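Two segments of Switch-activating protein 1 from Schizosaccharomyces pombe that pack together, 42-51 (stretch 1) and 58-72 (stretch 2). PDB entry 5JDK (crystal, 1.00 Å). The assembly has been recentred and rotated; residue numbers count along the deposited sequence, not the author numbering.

Stretch 1 (42-51) RLVVRHKHEL
Stretch 2, residues 58-72: EFYAKIARIGYEDEG

Stretch 1 enters as the last turn of a helix, 42-46, leaves helical geometry at His 47, and continues through a 3-10 segment, 48-50. Stretch 2 is already helical at residue 58, the helix having begun earlier in the chain. It runs at 133° to the first helix, N to C, with the axes 10.1 Å apart at closest approach. Gly 72 leaves the helix with positive phi (70/19). Val 44 lies across from Ile 63 (CA to CA 6.6 Å) and Leu 51 from Phe 59 (CA to CA 5.7 Å). Together the stretches bury 618 Å².

Leu 43 (chi1 m, chi2 t) points toward stretch 2. Leu 43 CD2 meets Ile 66 CG2 at 3.8 Å, and Leu 43 CD1 lies 3.5 Å from Gly 67 CA. Leu 43 CD1 also lies 4.0 Å from Glu 71 CG, an aliphatic part of that acidic side chain.

Val 44 (chi1 t) is buried and points sideways. Val 44 CG2 packs on Ile 63 CG2 at 3.9 Å, and Val 44 CG1 is 4.4 Å from Phe 59 CZ. Ile 63 (m, m) also starts sideways, but its end comes nearer, bringing Ile 63 CD1 to 3.8 Å from Leu 43 O. Val 45 points away, and the end of Arg 46 leads away.

His 47 has phi/psi of -100/18 and chi1 m, chi2 84°. His 47 ND1 donates to Leu 43 O at 2.9 Å, which ties the ring to its own helix end. His 47 NE2 lies 3.9 Å from Ile 66 CD1 (Ile 66 is m, t), and His 47 CD2 lies 3.7 Å from Lys 62 NZ. His 47 O accepts a backbone hydrogen bond from Glu 50 N at 2.8 Å and also sits at the edge of the Phe 59 ring, 3.4 Å from Phe 59 CE1. Val 44 O is near the same ring's plane, 4.0 Å from Phe 59 CZ.

Lys 48 and His 49 point away. Glu 50 (m, t) points toward stretch 2, where Glu 50 OE2 forms a salt bridge with Lys 62 NZ at 2.7 Å, the lysine donating. Lys 62 is extended, all four chi angles t, so its charge reaches the exposed glutamate.

Leu 51 (t, p; phi/psi -72/124) is buried. Leu 51 CB lies over one face of the Phe 59 ring in a CH-pi contact, 4.0 Å from the centroid, and Leu 51 CD1 reaches Phe 59 CB at 3.7 Å. Phe 59 (chi1 t, chi2 77°) is buried and points toward stretch 1.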

# COMPACT_ATOMS: atom_id res chain seq x y z
N ARG A 42 3.47 5.02 3.61
CA ARG A 42 3.24 5.59 4.93
C ARG A 42 1.84 6.17 5.03
O ARG A 42 1.15 5.99 6.03
CB ARG A 42 4.27 6.67 5.25
CG ARG A 42 5.66 6.16 5.60
CD ARG A 42 6.61 7.32 5.80
NE ARG A 42 7.97 6.88 6.06
CZ ARG A 42 9.04 7.66 5.94
NH1 ARG A 42 8.90 8.93 5.57
NH2 ARG A 42 10.24 7.18 6.19
N LEU A 43 1.41 6.91 4.00
CA LEU A 43 0.07 7.48 4.01
C LEU A 43 -1.01 6.41 3.96
O LEU A 43 -2.01 6.48 4.67
CB LEU A 43 -0.11 8.42 2.83
CG LEU A 43 0.64 9.73 2.87
CD1 LEU A 43 0.50 10.43 1.54
CD2 LEU A 43 0.14 10.61 4.00
N VAL A 44 -0.84 5.42 3.08
CA VAL A 44 -1.80 4.33 2.98
C VAL A 44 -1.98 3.66 4.34
O VAL A 44 -3.11 3.45 4.82
CB VAL A 44 -1.33 3.33 1.91
CG1 VAL A 44 -2.12 2.04 1.97
CG2 VAL A 44 -1.43 3.95 0.52
N VAL A 45 -0.87 3.30 4.98
CA VAL A 45 -0.95 2.61 6.26
C VAL A 45 -1.53 3.50 7.35
O VAL A 45 -2.34 3.05 8.16
CB VAL A 45 0.44 2.05 6.63
CG1 VAL A 45 0.48 1.56 8.06
CG2 VAL A 45 0.78 0.90 5.70
N ARG A 46 -1.12 4.77 7.41
CA ARG A 46 -1.65 5.68 8.42
C ARG A 46 -3.16 5.75 8.36
O ARG A 46 -3.83 5.86 9.40
CB ARG A 46 -1.06 7.08 8.24
CG ARG A 46 -1.64 8.13 9.18
CD ARG A 46 -1.26 7.84 10.62
NE ARG A 46 -1.89 8.70 11.62
CZ ARG A 46 -3.05 8.44 12.22
NH1 ARG A 46 -3.75 7.36 11.89
NH2 ARG A 46 -3.51 9.26 13.15
N HIS A 47 -3.72 5.70 7.15
CA HIS A 47 -5.15 5.83 6.93
C HIS A 47 -5.85 4.49 6.73
O HIS A 47 -6.99 4.46 6.26
CB HIS A 47 -5.40 6.74 5.72
CG HIS A 47 -4.98 8.15 5.94
ND1 HIS A 47 -3.69 8.60 5.76
CD2 HIS A 47 -5.69 9.22 6.35
CE1 HIS A 47 -3.63 9.88 6.05
NE2 HIS A 47 -4.83 10.29 6.42
N LYS A 48 -5.21 3.38 7.11
CA LYS A 48 -5.69 2.07 6.70
C LYS A 48 -7.09 1.78 7.22
O LYS A 48 -7.85 1.05 6.56
CB LYS A 48 -4.71 0.98 7.15
CG LYS A 48 -4.67 0.74 8.65
CD LYS A 48 -3.57 -0.23 9.02
CE LYS A 48 -3.65 -0.57 10.49
NZ LYS A 48 -2.58 -1.53 10.87
N HIS A 49 -7.45 2.30 8.38
CA HIS A 49 -8.77 2.03 8.95
C HIS A 49 -9.86 2.82 8.25
O HIS A 49 -11.04 2.58 8.52
CB HIS A 49 -8.76 2.29 10.45
CG HIS A 49 -7.97 1.27 11.21
ND1 HIS A 49 -6.92 1.60 12.04
CD2 HIS A 49 -8.07 -0.08 11.25
CE1 HIS A 49 -6.41 0.50 12.56
NE2 HIS A 49 -7.09 -0.54 12.10
N GLU A 50 -9.49 3.73 7.36
CA GLU A 50 -10.47 4.48 6.59
C GLU A 50 -10.94 3.76 5.35
O GLU A 50 -11.99 4.14 4.82
CB GLU A 50 -9.90 5.86 6.23
CG GLU A 50 -9.57 6.68 7.46
CD GLU A 50 -9.02 8.06 7.16
OE1 GLU A 50 -8.56 8.73 8.09
OE2 GLU A 50 -9.05 8.49 5.99
N LEU A 51 -10.24 2.72 4.89
CA LEU A 51 -10.73 1.92 3.77
C LEU A 51 -11.91 1.08 4.22
O LEU A 51 -11.84 0.33 5.20
CB LEU A 51 -9.61 1.04 3.21
CG LEU A 51 -10.05 0.09 2.10
CD1 LEU A 51 -10.58 0.84 0.88
CD2 LEU A 51 -8.92 -0.81 1.68
N GLU A 58 -13.35 6.28 -2.78
CA GLU A 58 -13.14 7.38 -1.85
C GLU A 58 -11.76 7.30 -1.21
O GLU A 58 -11.10 8.32 -0.96
CB GLU A 58 -14.19 7.34 -0.74
CG GLU A 58 -15.62 7.60 -1.13
CD GLU A 58 -16.60 7.09 -0.09
OE1 GLU A 58 -17.59 6.43 -0.47
OE2 GLU A 58 -16.36 7.34 1.11
N PHE A 59 -11.31 6.08 -0.91
CA PHE A 59 -10.04 5.88 -0.23
C PHE A 59 -8.87 6.23 -1.14
O PHE A 59 -8.01 7.04 -0.77
CB PHE A 59 -9.93 4.43 0.27
CG PHE A 59 -8.64 4.16 0.98
CD1 PHE A 59 -8.44 4.59 2.28
CD2 PHE A 59 -7.61 3.50 0.34
CE1 PHE A 59 -7.24 4.36 2.92
CE2 PHE A 59 -6.42 3.26 0.98
CZ PHE A 59 -6.23 3.69 2.28
N TYR A 60 -8.81 5.62 -2.33
CA TYR A 60 -7.67 5.90 -3.20
C TYR A 60 -7.67 7.34 -3.68
O TYR A 60 -6.59 7.92 -3.92
CB TYR A 60 -7.55 4.87 -4.35
CG TYR A 60 -7.28 3.49 -3.76
CD1 TYR A 60 -6.07 3.19 -3.17
CD2 TYR A 60 -8.28 2.53 -3.71
CE1 TYR A 60 -5.84 1.97 -2.56
CE2 TYR A 60 -8.07 1.30 -3.12
CZ TYR A 60 -6.85 1.03 -2.53
OH TYR A 60 -6.62 -0.16 -1.88
N ALA A 61 -8.85 7.95 -3.83
CA ALA A 61 -8.89 9.37 -4.17
C ALA A 61 -8.26 10.21 -3.07
O ALA A 61 -7.50 11.15 -3.35
CB ALA A 61 -10.32 9.83 -4.42
N LYS A 62 -8.60 9.90 -1.81
CA LYS A 62 -8.03 10.64 -0.69
C LYS A 62 -6.52 10.46 -0.61
O LYS A 62 -5.78 11.43 -0.38
CB LYS A 62 -8.70 10.20 0.61
CG LYS A 62 -8.03 10.79 1.84
CD LYS A 62 -8.79 10.57 3.12
CE LYS A 62 -8.12 11.29 4.28
NZ LYS A 62 -8.82 11.11 5.57
N ILE A 63 -6.04 9.23 -0.78
CA ILE A 63 -4.60 8.99 -0.74
C ILE A 63 -3.90 9.79 -1.84
O ILE A 63 -2.86 10.40 -1.60
CB ILE A 63 -4.30 7.48 -0.85
CG1 ILE A 63 -4.87 6.69 0.33
CG2 ILE A 63 -2.80 7.24 -1.02
CD1 ILE A 63 -4.32 7.06 1.67
N ALA A 64 -4.45 9.78 -3.05
CA ALA A 64 -3.83 10.54 -4.13
C ALA A 64 -3.75 12.02 -3.76
O ALA A 64 -2.74 12.69 -4.00
CB ALA A 64 -4.62 10.36 -5.41
N ARG A 65 -4.83 12.53 -3.17
CA ARG A 65 -4.88 13.94 -2.82
C ARG A 65 -3.88 14.30 -1.73
O ARG A 65 -3.13 15.27 -1.86
CB ARG A 65 -6.30 14.33 -2.41
CG ARG A 65 -6.39 15.76 -1.95
CD ARG A 65 -7.81 16.22 -1.82
NE ARG A 65 -8.50 16.31 -3.10
CZ ARG A 65 -8.42 17.34 -3.94
NH1 ARG A 65 -7.68 18.40 -3.66
NH2 ARG A 65 -9.11 17.30 -5.07
N ILE A 66 -3.85 13.54 -0.64
CA ILE A 66 -2.91 13.85 0.44
C ILE A 66 -1.48 13.63 -0.01
O ILE A 66 -0.57 14.39 0.35
CB ILE A 66 -3.26 13.06 1.72
CG1 ILE A 66 -4.67 13.42 2.19
CG2 ILE A 66 -2.22 13.35 2.82
CD1 ILE A 66 -5.17 12.64 3.38
N GLY A 67 -1.24 12.62 -0.84
CA GLY A 67 0.10 12.40 -1.35
C GLY A 67 0.59 13.58 -2.18
O GLY A 67 1.74 14.00 -2.04
N TYR A 68 -0.28 14.12 -3.03
CA TYR A 68 0.06 15.33 -3.78
C TYR A 68 0.23 16.53 -2.84
O TYR A 68 1.24 17.24 -2.89
CB TYR A 68 -1.04 15.61 -4.83
CG TYR A 68 -0.86 16.98 -5.41
CD1 TYR A 68 0.03 17.21 -6.43
CD2 TYR A 68 -1.52 18.06 -4.84
CE1 TYR A 68 0.26 18.49 -6.88
CE2 TYR A 68 -1.30 19.33 -5.27
CZ TYR A 68 -0.42 19.55 -6.29
OH TYR A 68 -0.19 20.84 -6.73
N GLU A 69 -0.76 16.77 -1.98
CA GLU A 69 -0.78 18.01 -1.20
C GLU A 69 0.34 18.06 -0.17
O GLU A 69 0.91 19.13 0.07
CB GLU A 69 -2.15 18.19 -0.53
CG GLU A 69 -3.24 18.49 -1.56
CD GLU A 69 -4.64 18.67 -0.98
OE1 GLU A 69 -4.81 18.58 0.26
OE2 GLU A 69 -5.57 18.95 -1.79
N ASP A 70 0.67 16.93 0.44
CA ASP A 70 1.60 16.88 1.57
C ASP A 70 2.94 16.24 1.26
O ASP A 70 3.92 16.55 1.94
CB ASP A 70 1.00 16.10 2.75
CG ASP A 70 -0.21 16.77 3.34
OD1 ASP A 70 -0.58 17.90 2.94
OD2 ASP A 70 -0.79 16.16 4.26
N GLU A 71 3.03 15.36 0.29
CA GLU A 71 4.29 14.65 0.06
C GLU A 71 4.89 14.97 -1.30
O GLU A 71 5.92 14.38 -1.67
CB GLU A 71 4.12 13.14 0.26
CG GLU A 71 3.79 12.76 1.70
CD GLU A 71 4.83 13.23 2.71
OE1 GLU A 71 5.99 13.45 2.31
OE2 GLU A 71 4.48 13.40 3.89
N GLY A 72 4.31 15.90 -2.04
CA GLY A 72 4.93 16.29 -3.28
C GLY A 72 4.86 15.24 -4.36
O GLY A 72 5.63 15.31 -5.33